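PDB 5H0Q: lipid binding protein from Grifola frondosa, which probably binds membrane domains that contain both sphingomyelin and cholesterol. Local coordinates for residues A44-Q48 with V61-V65; F129-Q133 with L166-H170; D141-V146 with H170-D176; V146-Q150 with S177-K183. Numbering follows the deposited sequence.

Contact 1. Residues A44-Q48 with V61-V65; sequences AEKRQ and VLVRV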
# COMPACT_ATOMS: atom_id res chain seq x y z
N ALA A 44 8.89 -9.88 0.84
CA ALA A 44 7.86 -9.10 1.50
C ALA A 44 6.91 -10.00 2.29
O ALA A 44 6.53 -9.68 3.42
CB ALA A 44 7.09 -8.26 0.46
N GLU A 45 6.51 -11.13 1.70
CA GLU A 45 5.66 -12.07 2.42
C GLU A 45 6.38 -12.65 3.64
O GLU A 45 5.77 -12.80 4.71
CB GLU A 45 5.20 -13.19 1.49
CG GLU A 45 4.36 -12.70 0.33
CD GLU A 45 3.78 -13.80 -0.53
OE1 GLU A 45 4.08 -14.99 -0.29
OE2 GLU A 45 3.00 -13.47 -1.45
N LYS A 46 7.67 -12.94 3.53
CA LYS A 46 8.42 -13.41 4.69
C LYS A 46 8.37 -12.38 5.82
O LYS A 46 8.26 -12.74 7.00
CB LYS A 46 9.87 -13.70 4.29
CG LYS A 46 10.74 -14.24 5.39
CD LYS A 46 12.18 -14.34 4.92
CE LYS A 46 13.05 -15.04 5.94
NZ LYS A 46 14.46 -15.16 5.48
N ARG A 47 8.45 -11.08 5.49
CA ARG A 47 8.36 -10.06 6.52
C ARG A 47 6.95 -9.98 7.11
O ARG A 47 6.80 -9.80 8.33
CB ARG A 47 8.78 -8.70 5.96
CG ARG A 47 8.70 -7.55 6.96
CD ARG A 47 9.59 -7.84 8.17
NE ARG A 47 9.75 -6.65 9.01
CZ ARG A 47 10.17 -6.68 10.27
NH1 ARG A 47 10.48 -7.82 10.86
NH2 ARG A 47 10.27 -5.55 10.95
N GLN A 48 5.92 -10.11 6.28
CA GLN A 48 4.56 -10.19 6.83
C GLN A 48 4.46 -11.32 7.84
O GLN A 48 3.85 -11.16 8.91
CB GLN A 48 3.54 -10.38 5.71
CG GLN A 48 3.28 -9.14 4.85
CD GLN A 48 2.40 -9.44 3.68
OE1 GLN A 48 2.75 -10.26 2.83
NE2 GLN A 48 1.26 -8.78 3.60
N VAL A 61 -3.29 -5.80 10.79
CA VAL A 61 -3.08 -5.98 9.37
C VAL A 61 -1.59 -6.03 9.13
O VAL A 61 -0.82 -5.28 9.74
CB VAL A 61 -3.74 -4.87 8.51
CG1 VAL A 61 -5.25 -4.97 8.57
CG2 VAL A 61 -3.26 -3.45 8.94
N LEU A 62 -1.19 -6.92 8.24
CA LEU A 62 0.21 -7.10 7.85
C LEU A 62 0.27 -6.61 6.41
O LEU A 62 -0.15 -7.33 5.49
CB LEU A 62 0.66 -8.55 7.95
CG LEU A 62 0.76 -9.30 9.29
CD1 LEU A 62 1.21 -8.42 10.42
CD2 LEU A 62 -0.56 -9.96 9.61
N VAL A 63 0.73 -5.39 6.20
CA VAL A 63 0.55 -4.68 4.94
C VAL A 63 1.81 -4.77 4.11
O VAL A 63 2.90 -4.42 4.59
CB VAL A 63 0.20 -3.20 5.15
CG1 VAL A 63 0.03 -2.52 3.79
CG2 VAL A 63 -1.06 -3.06 5.97
N ARG A 64 1.68 -5.24 2.86
CA ARG A 64 2.77 -5.12 1.89
C ARG A 64 2.31 -4.18 0.78
O ARG A 64 1.16 -4.25 0.33
CB ARG A 64 3.19 -6.47 1.33
CG ARG A 64 2.17 -7.25 0.51
CD ARG A 64 2.82 -8.54 -0.03
NE ARG A 64 1.94 -9.26 -0.95
CZ ARG A 64 1.15 -10.27 -0.65
NH1 ARG A 64 1.13 -10.79 0.58
NH2 ARG A 64 0.39 -10.79 -1.60
N VAL A 65 3.22 -3.34 0.31
CA VAL A 65 2.94 -2.30 -0.69
C VAL A 65 3.94 -2.45 -1.81
O VAL A 65 5.14 -2.43 -1.54
CB VAL A 65 3.07 -0.90 -0.07
CG1 VAL A 65 2.80 0.16 -1.13
CG2 VAL A 65 2.18 -0.76 1.14
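Strand 61-65 runs nearly antiparallel to helix 44-48, at 164° between their N-to-C directions, with the two axes 8.5 Å apart at closest approach. Leu62 makes the first contact. Its CA-to-CB bond points toward the helix, and its side chain packs beside Gln48, the two CB atoms 4.1 Å apart. The carbonyl of Leu62 accepts a hydrogen bond from the Gln48 side chain, NE2 to O 2.8 Å at 154°. Val63 directs its CB away, so the next contact toward the helix comes from Arg64. Arg64 CD lies 4.3 Å from Ala44 CB, and Arg64 NH1 donates to Gln48 OE1 over 2.8 Å at 161°. Glu45 OE2, hydrogen-bonded to Gln41, sits over one guanidinium face, 3.7 Å from Arg64 NH2, a long salt bridge of charge alone. On strand 193-201, Glu197 forms a second salt bridge with Arg64 through NE. The amide of Gln48 thus bridges strand backbone and Arg64, and polar as well as apolar contacts join helix 41-55 to strand 60-68.

Contact 2. Residues F129-Q133 with L166-H170; sequences FSGWQ and LLDTH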
# COMPACT_ATOMS: atom_id res chain seq x y z
N PHE A 129 -4.55 7.19 -1.53
CA PHE A 129 -5.02 6.79 -0.21
C PHE A 129 -5.10 5.26 -0.15
O PHE A 129 -5.74 4.64 -1.01
CB PHE A 129 -6.40 7.41 0.03
CG PHE A 129 -7.05 7.02 1.33
CD1 PHE A 129 -7.69 5.80 1.45
CD2 PHE A 129 -7.08 7.88 2.41
CE1 PHE A 129 -8.32 5.43 2.62
CE2 PHE A 129 -7.72 7.53 3.60
CZ PHE A 129 -8.35 6.30 3.70
N SER A 130 -4.45 4.66 0.85
CA SER A 130 -4.51 3.22 1.05
C SER A 130 -4.94 2.97 2.48
O SER A 130 -4.18 3.23 3.42
CB SER A 130 -3.16 2.59 0.75
OG SER A 130 -2.76 2.91 -0.57
N GLY A 131 -6.15 2.47 2.65
CA GLY A 131 -6.74 2.33 3.96
C GLY A 131 -7.20 0.91 4.24
O GLY A 131 -7.53 0.14 3.34
N TRP A 132 -7.26 0.60 5.52
CA TRP A 132 -7.73 -0.69 5.97
C TRP A 132 -8.65 -0.48 7.16
O TRP A 132 -8.58 0.52 7.86
CB TRP A 132 -6.55 -1.61 6.35
CG TRP A 132 -5.68 -0.98 7.42
CD1 TRP A 132 -5.83 -1.09 8.77
CD2 TRP A 132 -4.60 -0.07 7.20
NE1 TRP A 132 -4.87 -0.33 9.41
CE2 TRP A 132 -4.13 0.32 8.47
CE3 TRP A 132 -3.99 0.45 6.05
CZ2 TRP A 132 -3.06 1.20 8.61
CZ3 TRP A 132 -2.93 1.27 6.20
CH2 TRP A 132 -2.48 1.67 7.46
N GLN A 133 -9.51 -1.46 7.38
CA GLN A 133 -10.42 -1.43 8.52
C GLN A 133 -10.71 -2.89 8.83
O GLN A 133 -11.39 -3.57 8.05
CB GLN A 133 -11.69 -0.65 8.19
CG GLN A 133 -12.63 -0.43 9.38
CD GLN A 133 -13.56 -1.61 9.63
OE1 GLN A 133 -13.46 -2.29 10.67
NE2 GLN A 133 -14.46 -1.86 8.70
N LEU A 166 -16.20 5.63 5.08
CA LEU A 166 -16.06 4.77 3.91
C LEU A 166 -15.46 3.42 4.28
O LEU A 166 -15.88 2.38 3.77
CB LEU A 166 -15.21 5.46 2.83
CG LEU A 166 -15.83 6.69 2.16
CD1 LEU A 166 -14.82 7.26 1.14
CD2 LEU A 166 -17.16 6.33 1.50
N LEU A 167 -14.49 3.43 5.20
CA LEU A 167 -13.86 2.18 5.62
C LEU A 167 -14.83 1.30 6.39
O LEU A 167 -14.82 0.07 6.23
CB LEU A 167 -12.61 2.47 6.44
CG LEU A 167 -11.39 2.89 5.61
CD1 LEU A 167 -10.27 3.48 6.48
CD2 LEU A 167 -10.85 1.72 4.77
N ASP A 168 -15.67 1.90 7.24
CA ASP A 168 -16.59 1.12 8.07
C ASP A 168 -17.73 0.55 7.26
O ASP A 168 -18.25 -0.53 7.59
CB ASP A 168 -17.15 1.97 9.21
CG ASP A 168 -16.12 2.26 10.28
OD1 ASP A 168 -16.42 3.08 11.18
OD2 ASP A 168 -15.03 1.66 10.22
N THR A 169 -18.16 1.25 6.20
CA THR A 169 -19.29 0.81 5.41
C THR A 169 -18.88 0.11 4.13
O THR A 169 -19.74 -0.29 3.35
CB THR A 169 -20.20 2.01 5.09
OG1 THR A 169 -19.52 2.96 4.27
CG2 THR A 169 -20.67 2.67 6.38
N HIS A 170 -17.59 -0.06 3.90
CA HIS A 170 -17.12 -0.81 2.75
C HIS A 170 -17.66 -2.23 2.80
O HIS A 170 -17.96 -2.77 3.88
CB HIS A 170 -15.58 -0.80 2.72
CG HIS A 170 -14.98 -1.07 1.38
ND1 HIS A 170 -14.45 -2.29 1.03
CD2 HIS A 170 -14.80 -0.26 0.31
CE1 HIS A 170 -13.98 -2.23 -0.21
NE2 HIS A 170 -14.17 -1.00 -0.66
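Leu167 and Gln133 carry most of this contact, with 97 and 72 Å² covered out of 245 Å² for both segments. Leu167, on helix 160-169, directs its CA-to-CB bond toward strand 129-133. Leu167 CD2 lies 3.8 Å from Gly131 C, and Leu167 CD1 comes 3.7 Å from Trp132 O. At the edge of the Phe129 ring, Leu167 CD1 lies 4.4 Å from Phe129 CZ. At Gly131 an ideal CB would be tight against Leu167 CD1 (3.3 Å) and, independently, would clash with Phe129 CE1 (2.6 Å), consistent with glycine here. Gln133 marks the closest backbone approach, its CA 5.8 Å from the CA of Leu167. Gln133 NE2 donates across the gap to Leu167 O (3.2 Å, 173°), so a strand glutamine satisfies a carbonyl of the helix. Asp168 OD2 comes within 3.3 Å of Gln133 CG, while Asp168 OD1 forms a salt bridge with Arg82. The CA-to-CB bond of Trp132 points away from the helix, and its ring touches Tyr198 of strand 193-201 on the other sheet. A helix thus covers one face of an antiparallel sheet while the other face meets a second sheet, the layering of a beta-sandwich with a helix packed outside.

Contact 3. Residues D141-V146 with H170-D176; sequences DSQVLV and HNGQNSD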
# COMPACT_ATOMS: atom_id res chain seq x y z
N ASP A 141 -16.75 -7.95 8.26
CA ASP A 141 -15.62 -8.46 7.51
C ASP A 141 -14.48 -7.46 7.50
O ASP A 141 -14.68 -6.24 7.62
CB ASP A 141 -16.01 -8.78 6.07
CG ASP A 141 -17.22 -9.66 5.98
OD1 ASP A 141 -17.37 -10.53 6.86
OD2 ASP A 141 -18.02 -9.48 5.04
N SER A 142 -13.27 -7.99 7.31
CA SER A 142 -12.12 -7.15 7.00
C SER A 142 -12.37 -6.37 5.72
O SER A 142 -12.94 -6.88 4.75
CB SER A 142 -10.88 -8.00 6.82
OG SER A 142 -10.71 -8.91 7.91
N GLN A 143 -11.89 -5.12 5.71
CA GLN A 143 -12.12 -4.18 4.61
C GLN A 143 -10.81 -3.53 4.16
O GLN A 143 -9.90 -3.32 4.96
CB GLN A 143 -13.12 -3.07 5.00
CG GLN A 143 -14.48 -3.60 5.45
CD GLN A 143 -15.21 -4.36 4.36
OE1 GLN A 143 -15.14 -4.00 3.18
NE2 GLN A 143 -15.93 -5.40 4.75
N VAL A 144 -10.77 -3.16 2.88
CA VAL A 144 -9.63 -2.45 2.29
C VAL A 144 -10.18 -1.43 1.30
O VAL A 144 -11.24 -1.63 0.71
CB VAL A 144 -8.65 -3.43 1.61
CG1 VAL A 144 -9.30 -4.08 0.42
CG2 VAL A 144 -7.37 -2.75 1.23
N LEU A 145 -9.44 -0.33 1.12
CA LEU A 145 -9.92 0.76 0.28
C LEU A 145 -8.74 1.51 -0.31
O LEU A 145 -7.85 1.94 0.43
CB LEU A 145 -10.76 1.73 1.10
CG LEU A 145 -11.31 2.95 0.34
CD1 LEU A 145 -12.36 2.51 -0.63
CD2 LEU A 145 -11.83 3.96 1.33
N VAL A 146 -8.76 1.72 -1.63
CA VAL A 146 -7.78 2.59 -2.27
C VAL A 146 -8.53 3.68 -3.03
O VAL A 146 -9.62 3.46 -3.55
CB VAL A 146 -6.82 1.84 -3.22
CG1 VAL A 146 -5.94 0.90 -2.43
CG2 VAL A 146 -7.61 1.09 -4.27
N HIS A 170 -17.59 -0.06 3.90
CA HIS A 170 -17.12 -0.81 2.75
C HIS A 170 -17.66 -2.23 2.80
O HIS A 170 -17.96 -2.77 3.88
CB HIS A 170 -15.58 -0.80 2.72
CG HIS A 170 -14.98 -1.07 1.38
ND1 HIS A 170 -14.45 -2.29 1.03
CD2 HIS A 170 -14.80 -0.26 0.31
CE1 HIS A 170 -13.98 -2.23 -0.21
NE2 HIS A 170 -14.17 -1.00 -0.66
N ASN A 171 -17.80 -2.85 1.63
CA ASN A 171 -18.32 -4.21 1.54
C ASN A 171 -17.51 -4.98 0.49
O ASN A 171 -18.03 -5.40 -0.54
CB ASN A 171 -19.81 -4.23 1.20
CG ASN A 171 -20.38 -5.65 1.15
OD1 ASN A 171 -19.87 -6.56 1.81
ND2 ASN A 171 -21.42 -5.83 0.36
N GLY A 172 -16.22 -5.17 0.76
CA GLY A 172 -15.38 -5.92 -0.14
C GLY A 172 -13.96 -6.07 0.37
O GLY A 172 -13.43 -5.16 1.00
N GLN A 173 -13.35 -7.21 0.08
CA GLN A 173 -11.96 -7.46 0.44
C GLN A 173 -11.01 -7.15 -0.71
O GLN A 173 -9.83 -7.48 -0.64
CB GLN A 173 -11.80 -8.91 0.90
CG GLN A 173 -12.53 -9.22 2.22
CD GLN A 173 -14.03 -9.05 2.14
OE1 GLN A 173 -14.69 -9.73 1.36
NE2 GLN A 173 -14.58 -8.16 2.96
N ASN A 174 -11.51 -6.48 -1.75
CA ASN A 174 -10.70 -5.92 -2.82
C ASN A 174 -11.18 -4.49 -3.05
O ASN A 174 -12.32 -4.15 -2.74
CB ASN A 174 -10.82 -6.72 -4.14
CG ASN A 174 -10.19 -8.11 -4.06
OD1 ASN A 174 -8.97 -8.24 -4.12
ND2 ASN A 174 -11.02 -9.14 -3.96
N SER A 175 -10.29 -3.66 -3.59
CA SER A 175 -10.64 -2.29 -3.90
C SER A 175 -9.79 -1.86 -5.08
O SER A 175 -8.62 -2.23 -5.16
CB SER A 175 -10.41 -1.35 -2.70
OG SER A 175 -10.69 0.00 -3.04
N ASP A 176 -10.38 -1.08 -5.99
CA ASP A 176 -9.68 -0.61 -7.18
C ASP A 176 -10.03 0.85 -7.44
O ASP A 176 -11.16 1.28 -7.23
CB ASP A 176 -10.03 -1.46 -8.42
CG ASP A 176 -9.48 -2.86 -8.34
OD1 ASP A 176 -8.29 -3.06 -8.65
OD2 ASP A 176 -10.24 -3.78 -7.96
O HOH W 1 -17.62 -7.48 3.26
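Two folded-back glutamines, m,m at Gln143 and m,p at Gln173, supply three of the four hydrogen bonds. Gln143 (chi1 -58°, chi2 -62°) brings its amide to the 170-173 loop, so that OE1 accepts from Gly172 N (2.9 Å, 178°) and from His170 ND1 (2.8 Å, 147°). Gln173 (chi1 -67°, chi2 63°) begins with CB pointing away, yet its end returns and NE2 donates to Ser142 O at 2.7 Å and 173°. His170 has chi1 at -159°, and Val144 O lies over one face of its ring, 3.0 Å from His170 CE1. Ser175 is t (177°), which brings OG to 2.9 Å from Val146 N as acceptor, a side chain standing in for a backbone carbonyl. A water joins Asp141 OD2, Gln143 NE2, Asn171 OD1 and Gln173 NE2. Strands 143-146 and 174-176 run within 9° of parallel, 5.7 Å apart at their axes; strand 143-150 pairs with 126-134, strand 174-179 with 182-188, and Leu145 reaches Met163, Leu166 and Leu167 of helix 160-169.

Contact 4. Residues V146-Q150 with S177-K183; sequences VEVRQ and SSYGDVK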
# COMPACT_ATOMS: atom_id res chain seq x y z
N VAL A 146 -8.76 1.72 -1.63
CA VAL A 146 -7.78 2.59 -2.27
C VAL A 146 -8.53 3.68 -3.03
O VAL A 146 -9.62 3.46 -3.55
CB VAL A 146 -6.82 1.84 -3.22
CG1 VAL A 146 -5.94 0.90 -2.43
CG2 VAL A 146 -7.61 1.09 -4.27
N GLU A 147 -7.93 4.86 -3.05
CA GLU A 147 -8.42 5.96 -3.89
C GLU A 147 -7.22 6.71 -4.45
O GLU A 147 -6.31 7.06 -3.70
CB GLU A 147 -9.29 6.94 -3.13
CG GLU A 147 -10.66 6.40 -2.82
CD GLU A 147 -11.60 7.42 -2.19
OE1 GLU A 147 -11.18 8.57 -1.95
OE2 GLU A 147 -12.75 7.04 -1.89
N VAL A 148 -7.23 6.96 -5.76
CA VAL A 148 -6.24 7.81 -6.40
C VAL A 148 -6.92 9.15 -6.67
O VAL A 148 -8.00 9.18 -7.26
CB VAL A 148 -5.71 7.21 -7.71
CG1 VAL A 148 -4.53 8.02 -8.23
CG2 VAL A 148 -5.31 5.76 -7.55
N ARG A 149 -6.31 10.23 -6.20
CA ARG A 149 -6.86 11.58 -6.36
C ARG A 149 -5.72 12.57 -6.59
O ARG A 149 -4.55 12.23 -6.53
CB ARG A 149 -7.68 11.99 -5.13
CG ARG A 149 -8.93 11.17 -4.90
CD ARG A 149 -9.97 11.33 -5.99
NE ARG A 149 -11.25 10.70 -5.64
CZ ARG A 149 -11.55 9.41 -5.80
NH1 ARG A 149 -10.68 8.58 -6.35
NH2 ARG A 149 -12.76 8.96 -5.45
N GLN A 150 -6.10 13.83 -6.86
CA GLN A 150 -5.11 14.89 -6.97
C GLN A 150 -4.36 15.03 -5.65
O GLN A 150 -4.92 14.84 -4.56
CB GLN A 150 -5.78 16.22 -7.34
CG GLN A 150 -6.38 16.24 -8.72
CD GLN A 150 -5.39 16.67 -9.77
OE1 GLN A 150 -4.37 17.27 -9.47
NE2 GLN A 150 -5.69 16.36 -11.03
N SER A 177 -9.04 1.61 -7.88
CA SER A 177 -9.23 3.03 -8.16
C SER A 177 -8.30 3.45 -9.28
O SER A 177 -7.20 2.91 -9.43
CB SER A 177 -8.95 3.87 -6.90
OG SER A 177 -9.16 5.26 -7.10
N SER A 178 -8.72 4.43 -10.07
CA SER A 178 -7.86 4.99 -11.12
C SER A 178 -8.05 6.50 -11.19
O SER A 178 -9.18 6.99 -11.16
CB SER A 178 -8.16 4.39 -12.50
OG SER A 178 -7.87 3.01 -12.55
N TYR A 179 -6.93 7.22 -11.35
CA TYR A 179 -7.01 8.66 -11.62
C TYR A 179 -5.82 9.04 -12.49
O TYR A 179 -4.69 8.62 -12.23
CB TYR A 179 -7.02 9.48 -10.33
CG TYR A 179 -7.34 10.93 -10.58
CD1 TYR A 179 -8.63 11.41 -10.42
CD2 TYR A 179 -6.36 11.81 -10.97
CE1 TYR A 179 -8.94 12.74 -10.65
CE2 TYR A 179 -6.65 13.15 -11.22
CZ TYR A 179 -7.93 13.61 -11.05
OH TYR A 179 -8.23 14.92 -11.28
N GLY A 180 -6.06 9.83 -13.52
CA GLY A 180 -5.00 10.12 -14.46
C GLY A 180 -4.47 8.84 -15.08
O GLY A 180 -5.23 7.99 -15.57
N ASP A 181 -3.15 8.67 -15.05
CA ASP A 181 -2.50 7.50 -15.62
C ASP A 181 -2.31 6.38 -14.60
O ASP A 181 -1.84 5.30 -14.98
CB ASP A 181 -1.12 7.86 -16.19
CG ASP A 181 -1.20 8.81 -17.38
OD1 ASP A 181 -2.09 8.69 -18.23
OD2 ASP A 181 -0.32 9.69 -17.47
N VAL A 182 -2.62 6.64 -13.32
CA VAL A 182 -2.25 5.77 -12.20
C VAL A 182 -3.44 4.93 -11.76
O VAL A 182 -4.58 5.40 -11.71
CB VAL A 182 -1.72 6.60 -11.02
CG1 VAL A 182 -1.47 5.73 -9.78
CG2 VAL A 182 -0.44 7.29 -11.43
N LYS A 183 -3.15 3.68 -11.42
CA LYS A 183 -4.11 2.74 -10.87
C LYS A 183 -3.64 2.26 -9.51
O LYS A 183 -2.43 2.15 -9.24
CB LYS A 183 -4.29 1.55 -11.80
CG LYS A 183 -4.79 1.89 -13.18
CD LYS A 183 -4.85 0.66 -14.07
CE LYS A 183 -3.48 0.32 -14.66
NZ LYS A 183 -3.03 1.34 -15.65
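Val146 opens the contact, its O 3.4 Å and its CG2 4.1 Å from Ser177 CB. Glu147 turns its CA-to-CB bond away, its CA 5.2 Å from that of Ser177. Val148, with 103 Å² covered, takes the central place. Val148 N donates to Ser177 OG (2.9 Å, 162°), the serine being t at chi1 (-178°), while Val148 CG1 packs on Tyr179 CB at 3.6 Å and on Val182 CG1 at 4.1 Å. Strands 146-150 and 177-179 are 11° from parallel with axes 5.5 Å apart, but no backbone-to-backbone hydrogen bond joins them. Each strand has its backbone partner in its own sheet: Glu147 bonds Phe129, and Ser177 bonds Ala184. Strand 146-150, outermost in its five-stranded sheet, thus packs through its side chains against the face of the hairpin 174-188, where the two sheets of the sandwich meet. A type II' turn from Tyr179 to Val182, with Gly180 at phi 59°, closes the hairpin and brings Val182 back to Val148. Arg149 points its CB away, but its NH1 donates to Val148 O at 2.9 Å, with Ser177 OG near the guanidinium plane at its edge, 3.7 Å from Arg149 NH1. The backbone from Arg149 C to Gln150 N passes over one face of the Tyr179 ring, and Gln150 NE2 donates to Tyr179 OH at 2.9 Å and 169°.

Contacts 3 and 4 share strands 143-150 and 174-179, and contact 2 lies on the neighbouring strand 126-134. Contacts 2 and 3, whose centres lie 7 Å apart, share His170, and their strands are joined by probable backbone hydrogen bonds, Gly131 N to Leu145 O and Gln133 O to Gln143 N, both 2.8 Å. Contact 4 continues contact 3 through shared Val146, with centres 16 Å apart, and meets contact 2 where Phe129 N lies 2.8 Å from Glu147 O. Contact 1 sets helix 41-55 against strand 60-68 of the mixed sheet, which contacts 3 and 4 also reach through strand 174-179. Its centre is 18 Å from that of contact 2, yet Val61 CG2 packs 3.5 Å from Trp132 CD1.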